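Local coordinates for protein copper induced nitroreductase D (Lactococcus lactis, PDB 2WQF) that binds flavin mononucleotide and probably acts as an FMN-dependent nitroreductase, in a copper-induced response linked to defence against oxidative stress, at residues I13-N19 with V178-A184; K58-I63 with A160-W165; L100-A106 with S170-Q176. All blocks are in the same frame, centred on the assembly; numbering follows the deposited sequence.

Interaction 1 of 3, residues I13-N19 with V178-A184. With FMN (flavin mononucleotide), chain B.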
loop_
_atom_site.group_PDB
_atom_site.type_symbol
_atom_site.label_atom_id
_atom_site.label_comp_id
_atom_site.label_asym_id
_atom_site.label_seq_id
_atom_site.Cartn_x
_atom_site.Cartn_y
_atom_site.Cartn_z
ATOM N N ILE A 13 10.514 -14.091 -2.288
ATOM C CA ILE A 13 11.660 -14.946 -2.537
ATOM C C ILE A 13 12.529 -14.978 -1.304
ATOM O O ILE A 13 13.090 -13.961 -0.908
ATOM C CB ILE A 13 12.510 -14.404 -3.720
ATOM C CG1 ILE A 13 11.663 -14.214 -4.985
ATOM C CG2 ILE A 13 13.746 -15.265 -3.967
ATOM C CD1 ILE A 13 11.084 -15.486 -5.567
ATOM N N TYR A 14 12.640 -16.151 -0.709
ATOM C CA TYR A 14 13.443 -16.320 0.497
ATOM C C TYR A 14 14.899 -16.665 0.194
ATOM O O TYR A 14 15.783 -16.333 0.990
ATOM C CB TYR A 14 12.831 -17.391 1.415
ATOM C CG TYR A 14 11.537 -16.912 2.060
ATOM C CD1 TYR A 14 11.527 -15.767 2.874
ATOM C CD2 TYR A 14 10.328 -17.559 1.817
ATOM C CE1 TYR A 14 10.365 -15.325 3.464
ATOM C CE2 TYR A 14 9.144 -17.124 2.407
ATOM C CZ TYR A 14 9.162 -16.005 3.218
ATOM O OH TYR A 14 7.978 -15.581 3.815
ATOM N N ALA A 15 15.144 -17.325 -0.943
ATOM C CA ALA A 15 16.483 -17.763 -1.313
ATOM C C ALA A 15 17.123 -16.676 -2.148
ATOM O O ALA A 15 16.903 -16.592 -3.370
ATOM C CB ALA A 15 16.434 -19.090 -2.086
ATOM N N LEU A 16 17.917 -15.855 -1.474
ATOM C CA LEU A 16 18.483 -14.646 -2.068
ATOM C C LEU A 16 20.001 -14.660 -1.988
ATOM O O LEU A 16 20.592 -15.147 -1.009
ATOM C CB LEU A 16 17.923 -13.388 -1.378
ATOM C CG LEU A 16 16.432 -13.122 -1.563
ATOM C CD1 LEU A 16 16.015 -11.965 -0.665
ATOM C CD2 LEU A 16 16.056 -12.840 -3.027
ATOM N N GLY A 17 20.637 -14.100 -3.013
ATOM C CA GLY A 17 22.083 -13.993 -3.036
ATOM C C GLY A 17 22.545 -12.599 -3.408
ATOM O O GLY A 17 21.757 -11.626 -3.386
ATOM N N ARG A 18 23.822 -12.502 -3.784
ATOM C CA ARG A 18 24.454 -11.209 -4.004
ATOM C C ARG A 18 24.914 -10.996 -5.444
ATOM O O ARG A 18 25.738 -10.121 -5.721
ATOM C CB ARG A 18 25.620 -11.061 -3.034
ATOM C CG ARG A 18 25.133 -11.160 -1.616
ATOM C CD ARG A 18 26.185 -10.809 -0.594
ATOM N NE ARG A 18 25.634 -10.819 0.751
ATOM C CZ ARG A 18 26.350 -10.649 1.854
ATOM N NH1 ARG A 18 27.661 -10.472 1.771
ATOM N NH2 ARG A 18 25.756 -10.665 3.035
ATOM N N ASN A 19 24.325 -11.754 -6.363
ATOM C CA ASN A 19 24.648 -11.661 -7.784
ATOM C C ASN A 19 23.888 -10.504 -8.421
ATOM O O ASN A 19 22.984 -10.694 -9.238
ATOM C CB ASN A 19 24.341 -13.008 -8.464
ATOM C CG ASN A 19 24.675 -13.030 -9.931
ATOM O OD1 ASN A 19 25.579 -12.319 -10.416
ATOM N ND2 ASN A 19 23.961 -13.886 -10.654
ATOM N N VAL A 178 14.126 -7.375 2.482
ATOM C CA VAL A 178 15.370 -8.063 2.181
ATOM C C VAL A 178 15.364 -8.407 0.695
ATOM O O VAL A 178 14.375 -8.926 0.181
ATOM C CB VAL A 178 15.479 -9.346 3.012
ATOM C CG1 VAL A 178 16.779 -10.054 2.741
ATOM C CG2 VAL A 178 15.401 -9.009 4.487
ATOM N N PHE A 179 16.444 -8.066 -0.014
ATOM C CA PHE A 179 16.473 -8.207 -1.467
ATOM C C PHE A 179 17.807 -8.692 -1.983
ATOM O O PHE A 179 18.852 -8.544 -1.343
ATOM C CB PHE A 179 16.058 -6.900 -2.160
ATOM C CG PHE A 179 17.113 -5.822 -2.131
ATOM C CD1 PHE A 179 17.959 -5.659 -3.214
ATOM C CD2 PHE A 179 17.278 -5.014 -1.013
ATOM C CE1 PHE A 179 18.933 -4.664 -3.202
ATOM C CE2 PHE A 179 18.272 -4.025 -0.981
ATOM C CZ PHE A 179 19.099 -3.871 -2.078
ATOM N N GLY A 180 17.764 -9.319 -3.146
ATOM C CA GLY A 180 18.974 -9.829 -3.768
ATOM C C GLY A 180 18.697 -10.632 -5.008
ATOM O O GLY A 180 17.602 -10.596 -5.553
ATOM N N SER A 181 19.707 -11.346 -5.477
ATOM C CA SER A 181 19.519 -12.203 -6.623
ATOM C C SER A 181 18.659 -13.405 -6.253
ATOM O O SER A 181 18.735 -13.916 -5.142
ATOM C CB SER A 181 20.858 -12.658 -7.167
ATOM O OG SER A 181 21.663 -13.261 -6.162
ATOM N N ILE A 182 17.831 -13.837 -7.203
ATOM C CA ILE A 182 16.949 -14.973 -6.971
ATOM C C ILE A 182 17.721 -16.277 -7.103
ATOM O O ILE A 182 18.277 -16.566 -8.150
ATOM C CB ILE A 182 15.787 -14.964 -7.971
ATOM C CG1 ILE A 182 14.986 -13.671 -7.810
ATOM C CG2 ILE A 182 14.902 -16.203 -7.782
ATOM C CD1 ILE A 182 13.829 -13.491 -8.818
ATOM N N GLU A 183 17.731 -17.068 -6.034
ATOM C CA GLU A 183 18.502 -18.319 -6.014
ATOM C C GLU A 183 17.619 -19.558 -5.982
ATOM O O GLU A 183 18.104 -20.676 -6.153
ATOM C CB GLU A 183 19.480 -18.314 -4.830
ATOM C CG GLU A 183 20.436 -17.108 -4.862
ATOM C CD GLU A 183 21.315 -17.057 -6.103
ATOM O OE1 GLU A 183 21.646 -18.133 -6.659
ATOM O OE2 GLU A 183 21.724 -15.939 -6.496
ATOM N N ALA A 184 16.329 -19.361 -5.765
ATOM C CA ALA A 184 15.338 -20.425 -5.913
ATOM C C ALA A 184 13.990 -19.760 -6.172
ATOM O O ALA A 184 13.743 -18.672 -5.693
ATOM C CB ALA A 184 15.257 -21.316 -4.664
HETATM N N1 FMN B . 6.418 -12.389 4.805
HETATM C C2 FMN B . 7.426 -12.798 5.793
HETATM O O2 FMN B . 8.183 -13.709 5.543
HETATM N N3 FMN B . 7.431 -12.151 7.071
HETATM C C4 FMN B . 6.558 -11.132 7.402
HETATM O O4 FMN B . 6.680 -10.566 8.453
HETATM C C4A FMN B . 5.538 -10.739 6.424
HETATM N N5 FMN B . 4.650 -9.831 6.653
HETATM C C5A FMN B . 3.914 -9.235 5.491
HETATM C C6 FMN B . 3.173 -7.948 5.697
HETATM C C7 FMN B . 2.558 -7.332 4.695
HETATM C C7M FMN B . 1.799 -6.052 4.970
HETATM C C8 FMN B . 2.639 -7.943 3.312
HETATM C C8M FMN B . 2.005 -7.219 2.137
HETATM C C9 FMN B . 3.270 -9.105 3.112
HETATM C C9A FMN B . 3.962 -9.800 4.257
HETATM N N10 FMN B . 4.638 -11.050 4.108
HETATM C C10 FMN B . 5.543 -11.435 5.099
HETATM C "C1'" FMN B . 4.665 -11.748 2.830
HETATM C "C2'" FMN B . 3.305 -12.369 2.523
HETATM O "O2'" FMN B . 3.127 -13.505 3.328
HETATM C "C3'" FMN B . 3.269 -12.691 1.027
HETATM O "O3'" FMN B . 3.285 -11.435 0.376
HETATM C "C4'" FMN B . 1.975 -13.438 0.657
HETATM O "O4'" FMN B . 1.993 -14.747 1.207
HETATM C "C5'" FMN B . 1.772 -13.525 -0.854
HETATM O "O5'" FMN B . 2.897 -14.173 -1.429
HETATM P P FMN B . 3.798 -13.398 -2.548
HETATM O O1P FMN B . 2.921 -12.912 -3.630
HETATM O O2P FMN B . 4.533 -12.202 -1.830
HETATM O O3P FMN B . 4.843 -14.483 -3.054
HETATM O O HOH W 1 13.108 -18.617 -2.887
HETATM O O HOH W 2 22.037 -15.593 -9.179
#
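Ser-181 reaches across to the backbone of Gly-17 to Asn-19. Its OG lies between the backbone N and the carbonyl carbon (chi1 54°), which brings it against that backbone. There it accepts from Asn-19 N at 3.1 Å. The same hydroxyl donates to Glu-183 OE2 at 2.7 Å, on the anti lone pair of that oxygen. Glu-183 bends at chi2 (-61°), and this fold in its chain lays CG against Gly-17 N. A water then joins Glu-183 OE2 to Asn-19 ND2. A CB on Gly-17 would clash with Glu-183 OE2 and Ser-181 OG, so the glycine makes room for this polar group.

The other face of the short antiparallel pair, that of Leu-16 and Ile-182, is apolar. Leu-16 has CD1 4.0 Å from Val-178 CG1 and CD2 near Gly-180 O. Ile-13 and Ile-182 cross at about a right angle and meet through their CG2 methyls. Beyond the end of the pairing, beside Glu-183, Ala-15 CB and Ala-184 CB sit 3.6 Å apart.

Gly-17 and Ser-181 form a hydrogen-bonded pair through both N and O. Glu-183 N adds a bond to Ala-15 O at 2.8 Å. A water bridges Ala-15 N and Ala-184 O.

Tyr-14 points away from 178-184. Its OH donates to FMN O2 at 2.6 Å, with that oxygen at the ring edge and in the ring plane. The bonds at Ala-15 and Gly-17 tie the chain just after Tyr-14, while Ile-13 is bonded to Ala-148 of strand 146-151. Donation to O2 is likely to favour negative charge on the pyrimidine end of a reduced flavin.

Interaction 2 of 3, residues K58-I63 with A160-W165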
loop_
_atom_site.group_PDB
_atom_site.type_symbol
_atom_site.label_atom_id
_atom_site.label_comp_id
_atom_site.label_asym_id
_atom_site.label_seq_id
_atom_site.Cartn_x
_atom_site.Cartn_y
_atom_site.Cartn_z
ATOM N N LYS A 58 26.105 -6.286 9.123
ATOM C CA LYS A 58 26.001 -5.755 10.483
ATOM C C LYS A 58 24.573 -5.809 11.006
ATOM O O LYS A 58 24.338 -6.151 12.163
ATOM C CB LYS A 58 26.529 -4.315 10.542
ATOM C CG LYS A 58 26.452 -3.662 11.903
ATOM C CD LYS A 58 27.437 -2.495 11.994
ATOM C CE LYS A 58 27.819 -2.174 13.437
ATOM N NZ LYS A 58 28.929 -1.167 13.527
ATOM N N LEU A 59 23.613 -5.448 10.169
ATOM C CA LEU A 59 22.213 -5.466 10.581
ATOM C C LEU A 59 21.848 -6.845 11.106
ATOM O O LEU A 59 21.303 -6.981 12.204
ATOM C CB LEU A 59 21.281 -5.113 9.423
ATOM C CG LEU A 59 19.789 -5.295 9.743
ATOM C CD1 LEU A 59 19.349 -4.333 10.835
ATOM C CD2 LEU A 59 18.965 -5.084 8.507
ATOM N N TRP A 60 22.142 -7.870 10.332
ATOM C CA TRP A 60 21.678 -9.212 10.692
ATOM C C TRP A 60 22.518 -9.864 11.803
ATOM O O TRP A 60 21.971 -10.489 12.723
ATOM C CB TRP A 60 21.538 -10.086 9.428
ATOM C CG TRP A 60 20.447 -9.508 8.575
ATOM C CD1 TRP A 60 20.592 -8.676 7.503
ATOM C CD2 TRP A 60 19.024 -9.650 8.779
ATOM N NE1 TRP A 60 19.359 -8.312 7.025
ATOM C CE2 TRP A 60 18.384 -8.878 7.800
ATOM C CE3 TRP A 60 18.242 -10.338 9.717
ATOM C CZ2 TRP A 60 16.999 -8.788 7.707
ATOM C CZ3 TRP A 60 16.879 -10.255 9.619
ATOM C CH2 TRP A 60 16.263 -9.491 8.607
ATOM N N ASP A 61 23.833 -9.700 11.752
ATOM C CA ASP A 61 24.695 -10.381 12.703
ATOM C C ASP A 61 24.766 -9.669 14.036
ATOM O O ASP A 61 24.817 -10.309 15.083
ATOM C CB ASP A 61 26.115 -10.483 12.158
ATOM C CG ASP A 61 26.310 -11.664 11.235
ATOM O OD1 ASP A 61 25.481 -12.599 11.222
ATOM O OD2 ASP A 61 27.319 -11.639 10.518
ATOM N N GLU A 62 24.770 -8.338 13.995
ATOM C CA GLU A 62 25.082 -7.547 15.169
ATOM C C GLU A 62 23.862 -6.897 15.787
ATOM O O GLU A 62 23.910 -6.458 16.937
ATOM C CB GLU A 62 26.120 -6.481 14.815
ATOM C CG GLU A 62 27.438 -7.067 14.322
ATOM C CD GLU A 62 28.553 -6.044 14.281
ATOM O OE1 GLU A 62 28.602 -5.188 15.191
ATOM O OE2 GLU A 62 29.381 -6.100 13.351
ATOM N N ILE A 63 22.760 -6.852 15.044
ATOM C CA ILE A 63 21.521 -6.291 15.581
ATOM C C ILE A 63 20.388 -7.301 15.651
ATOM O O ILE A 63 19.889 -7.591 16.734
ATOM C CB ILE A 63 21.086 -5.013 14.800
ATOM C CG1 ILE A 63 22.147 -3.931 14.968
ATOM C CG2 ILE A 63 19.723 -4.510 15.258
ATOM C CD1 ILE A 63 21.897 -2.646 14.164
ATOM N N ALA A 160 18.386 -0.034 18.091
ATOM C CA ALA A 160 19.746 -0.352 17.671
ATOM C C ALA A 160 19.998 0.168 16.260
ATOM O O ALA A 160 21.093 0.624 15.923
ATOM C CB ALA A 160 19.977 -1.861 17.742
ATOM N N VAL A 161 18.967 0.091 15.424
ATOM C CA VAL A 161 19.078 0.578 14.063
ATOM C C VAL A 161 19.228 2.099 14.079
ATOM O O VAL A 161 20.082 2.648 13.382
ATOM C CB VAL A 161 17.858 0.148 13.197
ATOM C CG1 VAL A 161 17.788 0.952 11.894
ATOM C CG2 VAL A 161 17.911 -1.367 12.930
ATOM N N ALA A 162 18.407 2.779 14.876
ATOM C CA ALA A 162 18.457 4.255 14.929
ATOM C C ALA A 162 19.809 4.750 15.430
ATOM O O ALA A 162 20.315 5.762 14.964
ATOM C CB ALA A 162 17.355 4.816 15.812
ATOM N N LYS A 163 20.384 4.036 16.387
ATOM C CA LYS A 163 21.681 4.413 16.939
ATOM C C LYS A 163 22.811 4.159 15.947
ATOM O O LYS A 163 23.654 5.027 15.707
ATOM C CB LYS A 163 21.940 3.616 18.214
ATOM C CG LYS A 163 23.326 3.834 18.796
ATOM C CD LYS A 163 23.497 3.084 20.103
ATOM C CE LYS A 163 24.904 3.241 20.660
ATOM N NZ LYS A 163 25.094 2.447 21.906
ATOM N N GLU A 164 22.832 2.966 15.365
ATOM C CA GLU A 164 23.909 2.598 14.460
ATOM C C GLU A 164 23.990 3.531 13.238
ATOM O O GLU A 164 25.077 3.887 12.784
ATOM C CB GLU A 164 23.721 1.155 14.008
ATOM C CG GLU A 164 24.756 0.703 13.021
ATOM C CD GLU A 164 26.158 0.757 13.588
ATOM O OE1 GLU A 164 26.329 0.551 14.814
ATOM O OE2 GLU A 164 27.091 1.004 12.797
ATOM N N TRP A 165 22.836 3.921 12.696
ATOM C CA TRP A 165 22.808 4.744 11.481
ATOM C C TRP A 165 22.319 6.164 11.740
ATOM O O TRP A 165 22.022 6.896 10.800
ATOM C CB TRP A 165 22.003 4.037 10.366
ATOM C CG TRP A 165 22.779 2.841 9.850
ATOM C CD1 TRP A 165 23.840 2.880 9.005
ATOM C CD2 TRP A 165 22.603 1.452 10.201
ATOM N NE1 TRP A 165 24.346 1.625 8.806
ATOM C CE2 TRP A 165 23.602 0.724 9.522
ATOM C CE3 TRP A 165 21.696 0.759 11.005
ATOM C CZ2 TRP A 165 23.728 -0.658 9.626
ATOM C CZ3 TRP A 165 21.823 -0.627 11.108
ATOM C CH2 TRP A 165 22.833 -1.316 10.418
#
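Lys-58 NZ donates to Glu-164 OE2 at 2.9 Å, a salt bridge between helix 53-73 and helix 158-164. The two side chains come from opposite directions. Lys-58 starts with CG anti to the backbone N (chi1 179°) and stays extended, which carries the amine across to the other helix. The bend of Glu-164 at chi2 turns its carboxylate toward Lys-58. The amine meets OE2 from above the carboxylate plane, 48° out of it. Lys-58 CE also lies against the carboxylate, 3.4 Å from Glu-164 CD. Glu-164 CG rests over the centre of one face of the Trp-165 ring.

Beside the bridge the contact is apolar. Ile-63 is the main wedge. Its CG2 touches Ala-160 CB at 3.6 Å, while CD1 reaches Trp-165 CZ3 at 3.7 Å. The indole is turned so that its far rim, CZ3 and CH2, leads toward helix 53-73. Leu-59 CA lies at the edge of that ring, near its plane, 4.2 Å from CH2. Leu-59 CD1 meets Val-161 CG2 at 3.9 Å.

Helix 53-73 has a wider pi-type turn at 59-63, and the bonds from Ile-63 N to Lys-58 O and Leu-59 O are both weak. Trp-165 also packs on Ala-201 of the second subunit. The axes of the short helical segments come within 11.6 Å, at 117° between their directions. Leu-59 and Val-161 continue onto strands 46-52 and 97-104. Two helices thus meet side chain to side chain and both rest on one face of the central sheet, as in the alpha+beta fold of FMN-dependent nitroreductases.

Interaction 3 of 3, residues L100-A106 with S170-Q176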
loop_
_atom_site.group_PDB
_atom_site.type_symbol
_atom_site.label_atom_id
_atom_site.label_comp_id
_atom_site.label_asym_id
_atom_site.label_seq_id
_atom_site.Cartn_x
_atom_site.Cartn_y
_atom_site.Cartn_z
ATOM N N LEU A 100 15.010 -0.722 4.922
ATOM C CA LEU A 100 14.186 -0.478 6.108
ATOM C C LEU A 100 13.284 0.711 5.849
ATOM O O LEU A 100 13.737 1.796 5.502
ATOM C CB LEU A 100 15.044 -0.256 7.348
ATOM C CG LEU A 100 15.891 -1.486 7.756
ATOM C CD1 LEU A 100 17.212 -1.521 7.027
ATOM C CD2 LEU A 100 16.133 -1.487 9.263
ATOM N N PHE A 101 11.985 0.443 5.931
ATOM C CA PHE A 101 10.935 1.421 5.716
ATOM C C PHE A 101 10.449 1.988 7.019
ATOM O O PHE A 101 10.077 1.237 7.903
ATOM C CB PHE A 101 9.765 0.760 4.989
ATOM C CG PHE A 101 10.054 0.438 3.539
ATOM C CD1 PHE A 101 9.813 1.366 2.530
ATOM C CD2 PHE A 101 10.590 -0.795 3.194
ATOM C CE1 PHE A 101 10.065 1.047 1.217
ATOM C CE2 PHE A 101 10.823 -1.125 1.889
ATOM C CZ PHE A 101 10.579 -0.206 0.893
ATOM N N PHE A 102 10.427 3.322 7.106
ATOM C CA PHE A 102 9.969 4.036 8.285
ATOM C C PHE A 102 8.876 5.024 7.862
ATOM O O PHE A 102 8.778 5.404 6.693
ATOM C CB PHE A 102 11.091 4.854 8.952
ATOM C CG PHE A 102 12.353 4.090 9.265
ATOM C CD1 PHE A 102 12.704 3.812 10.579
ATOM C CD2 PHE A 102 13.228 3.733 8.257
ATOM C CE1 PHE A 102 13.907 3.132 10.879
ATOM C CE2 PHE A 102 14.400 3.048 8.538
ATOM C CZ PHE A 102 14.761 2.773 9.846
ATOM N N GLU A 103 8.073 5.457 8.830
ATOM C CA GLU A 103 7.124 6.547 8.633
ATOM C C GLU A 103 7.518 7.669 9.585
ATOM O O GLU A 103 7.720 7.436 10.794
ATOM C CB GLU A 103 5.694 6.086 8.918
ATOM C CG GLU A 103 5.133 5.190 7.813
ATOM C CD GLU A 103 4.926 5.970 6.508
ATOM O OE1 GLU A 103 4.297 7.052 6.572
ATOM O OE2 GLU A 103 5.407 5.514 5.425
ATOM N N ASP A 104 7.619 8.882 9.064
ATOM C CA ASP A 104 8.048 10.025 9.859
ATOM C C ASP A 104 6.897 10.571 10.732
ATOM O O ASP A 104 5.969 11.237 10.260
ATOM C CB ASP A 104 8.604 11.100 8.934
ATOM C CG ASP A 104 9.285 12.222 9.692
ATOM O OD1 ASP A 104 9.012 12.409 10.893
ATOM O OD2 ASP A 104 10.088 12.927 9.080
ATOM N N GLN A 105 6.989 10.267 12.022
ATOM C CA GLN A 105 5.955 10.651 12.976
ATOM C C GLN A 105 5.889 12.156 13.220
ATOM O O GLN A 105 4.856 12.668 13.653
ATOM C CB GLN A 105 6.182 9.924 14.305
ATOM C CG GLN A 105 6.165 8.397 14.154
ATOM C CD GLN A 105 4.904 7.908 13.471
ATOM O OE1 GLN A 105 3.798 8.031 14.010
ATOM N NE2 GLN A 105 5.061 7.351 12.280
ATOM N N ALA A 106 6.982 12.862 12.952
ATOM C CA ALA A 106 6.972 14.311 13.122
ATOM C C ALA A 106 6.051 14.977 12.090
ATOM O O ALA A 106 5.322 15.933 12.380
ATOM C CB ALA A 106 8.390 14.871 13.037
ATOM N N SER A 170 12.104 10.465 15.143
ATOM C CA SER A 170 10.769 10.521 14.561
ATOM C C SER A 170 10.522 9.435 13.509
ATOM O O SER A 170 9.386 9.223 13.098
ATOM C CB SER A 170 10.515 11.906 13.940
ATOM O OG SER A 170 11.243 12.087 12.738
ATOM N N TRP A 171 11.580 8.767 13.047
ATOM C CA TRP A 171 11.432 7.670 12.099
ATOM C C TRP A 171 10.949 6.384 12.784
ATOM O O TRP A 171 11.668 5.786 13.579
ATOM C CB TRP A 171 12.740 7.387 11.369
ATOM C CG TRP A 171 13.176 8.435 10.372
ATOM C CD1 TRP A 171 12.837 9.765 10.354
ATOM C CD2 TRP A 171 14.080 8.239 9.277
ATOM N NE1 TRP A 171 13.470 10.399 9.302
ATOM C CE2 TRP A 171 14.235 9.482 8.631
ATOM C CE3 TRP A 171 14.747 7.125 8.762
ATOM C CZ2 TRP A 171 15.032 9.633 7.510
ATOM C CZ3 TRP A 171 15.551 7.283 7.654
ATOM C CH2 TRP A 171 15.685 8.528 7.037
ATOM N N LYS A 172 9.722 5.976 12.475
ATOM C CA LYS A 172 9.111 4.799 13.089
ATOM C C LYS A 172 9.213 3.631 12.127
ATOM O O LYS A 172 8.616 3.653 11.059
ATOM C CB LYS A 172 7.663 5.068 13.444
ATOM C CG LYS A 172 6.959 3.900 14.102
ATOM C CD LYS A 172 5.490 4.209 14.312
ATOM C CE LYS A 172 4.759 3.068 15.016
ATOM N NZ LYS A 172 3.294 3.354 15.163
ATOM N N LEU A 173 9.997 2.626 12.501
ATOM C CA LEU A 173 10.264 1.492 11.623
ATOM C C LEU A 173 8.997 0.687 11.391
ATOM O O LEU A 173 8.306 0.338 12.346
ATOM C CB LEU A 173 11.355 0.603 12.259
ATOM C CG LEU A 173 11.814 -0.593 11.413
ATOM C CD1 LEU A 173 12.324 -0.189 10.036
ATOM C CD2 LEU A 173 12.928 -1.324 12.186
ATOM N N ARG A 174 8.709 0.362 10.133
ATOM C CA ARG A 174 7.513 -0.413 9.774
ATOM C C ARG A 174 7.757 -1.773 9.111
ATOM O O ARG A 174 6.913 -2.660 9.190
ATOM C CB ARG A 174 6.612 0.383 8.830
ATOM C CG ARG A 174 6.296 1.783 9.259
ATOM C CD ARG A 174 5.805 1.886 10.675
ATOM N NE ARG A 174 4.570 1.163 10.960
ATOM C CZ ARG A 174 4.385 0.329 11.993
ATOM N NH1 ARG A 174 5.392 -0.037 12.786
ATOM N NH2 ARG A 174 3.191 -0.186 12.236
ATOM N N GLY A 175 8.887 -1.968 8.466
ATOM C CA GLY A 175 9.094 -3.159 7.662
ATOM C C GLY A 175 10.527 -3.203 7.150
ATOM O O GLY A 175 11.185 -2.167 7.055
ATOM N N GLN A 176 11.012 -4.398 6.833
ATOM C CA GLN A 176 12.355 -4.582 6.296
ATOM C C GLN A 176 12.292 -5.466 5.072
ATOM O O GLN A 176 11.995 -6.658 5.147
ATOM C CB GLN A 176 13.305 -5.179 7.334
ATOM C CG GLN A 176 13.373 -4.372 8.614
ATOM C CD GLN A 176 12.305 -4.790 9.609
ATOM O OE1 GLN A 176 12.207 -5.960 9.959
ATOM N NE2 GLN A 176 11.521 -3.839 10.076
HETATM O O HOH W 3 13.296 13.027 7.986
#
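Strands 100-104 and 171-176 pair antiparallel. Phe-101 N donates to Gly-175 O, and Glu-103 exchanges bonds through N and O with Lys-172. A classic beta bulge interrupts the register: Arg-174 and Gly-175 both face Phe-101. Phe-101 O takes a 2.8 Å bond from Arg-174 N, in the carbonyl plane, and a weak one from Gly-175 N. The Arg-174 side chain has a salt bridge to Glu-127.

Phe-102 is held between two residues of the other strand. Leu-173 CD1 makes a CH-pi contact over one face, 3.9 Å from the centroid. Trp-171 CE3 covers the opposite face, the two ring planes at 54°. With an alanine at this position, Leu-173 CD1 would probably lose its CH-pi partner and Trp-171 its support on this side.

Where the strand ends, Asp-104 is the N-cap of helix 105-114. With CG anti to the backbone N (chi1 -170°), OD1 accepts from Ala-106 N and, from the opposite face, Ser-170 OG, both at 2.9 Å. Gln-105 N bonds Ser-170 O at 2.8 Å.

Asp-104 OD2 has a salt bridge to Arg-47. Buried charge at Asp-104 is thus met by a cation and by the helix start, which would probably favour its ionised form.

In the fold
Interactions 1 and 3 both use strand 171-182, at its two ends and on opposite sides of the chain's centre. Interaction 3 lies nearer that centre and has the larger buried surface; eight of its residues are buried. It combines long strand pairing with Phe-102 packed between Leu-173 and Trp-171. Interaction 1 is a short pairing, with more exposed residues and two bridging waters, and the one that touches FMN directly. Interaction 2 joins helices instead. It is partly buried: Leu-59, Ile-63 and Val-161 are buried, while its salt bridge joins partly exposed residues. Val-161 packs on Leu-100 and Phe-102 of interaction 3, and Trp-60 on Val-178 of interaction 1.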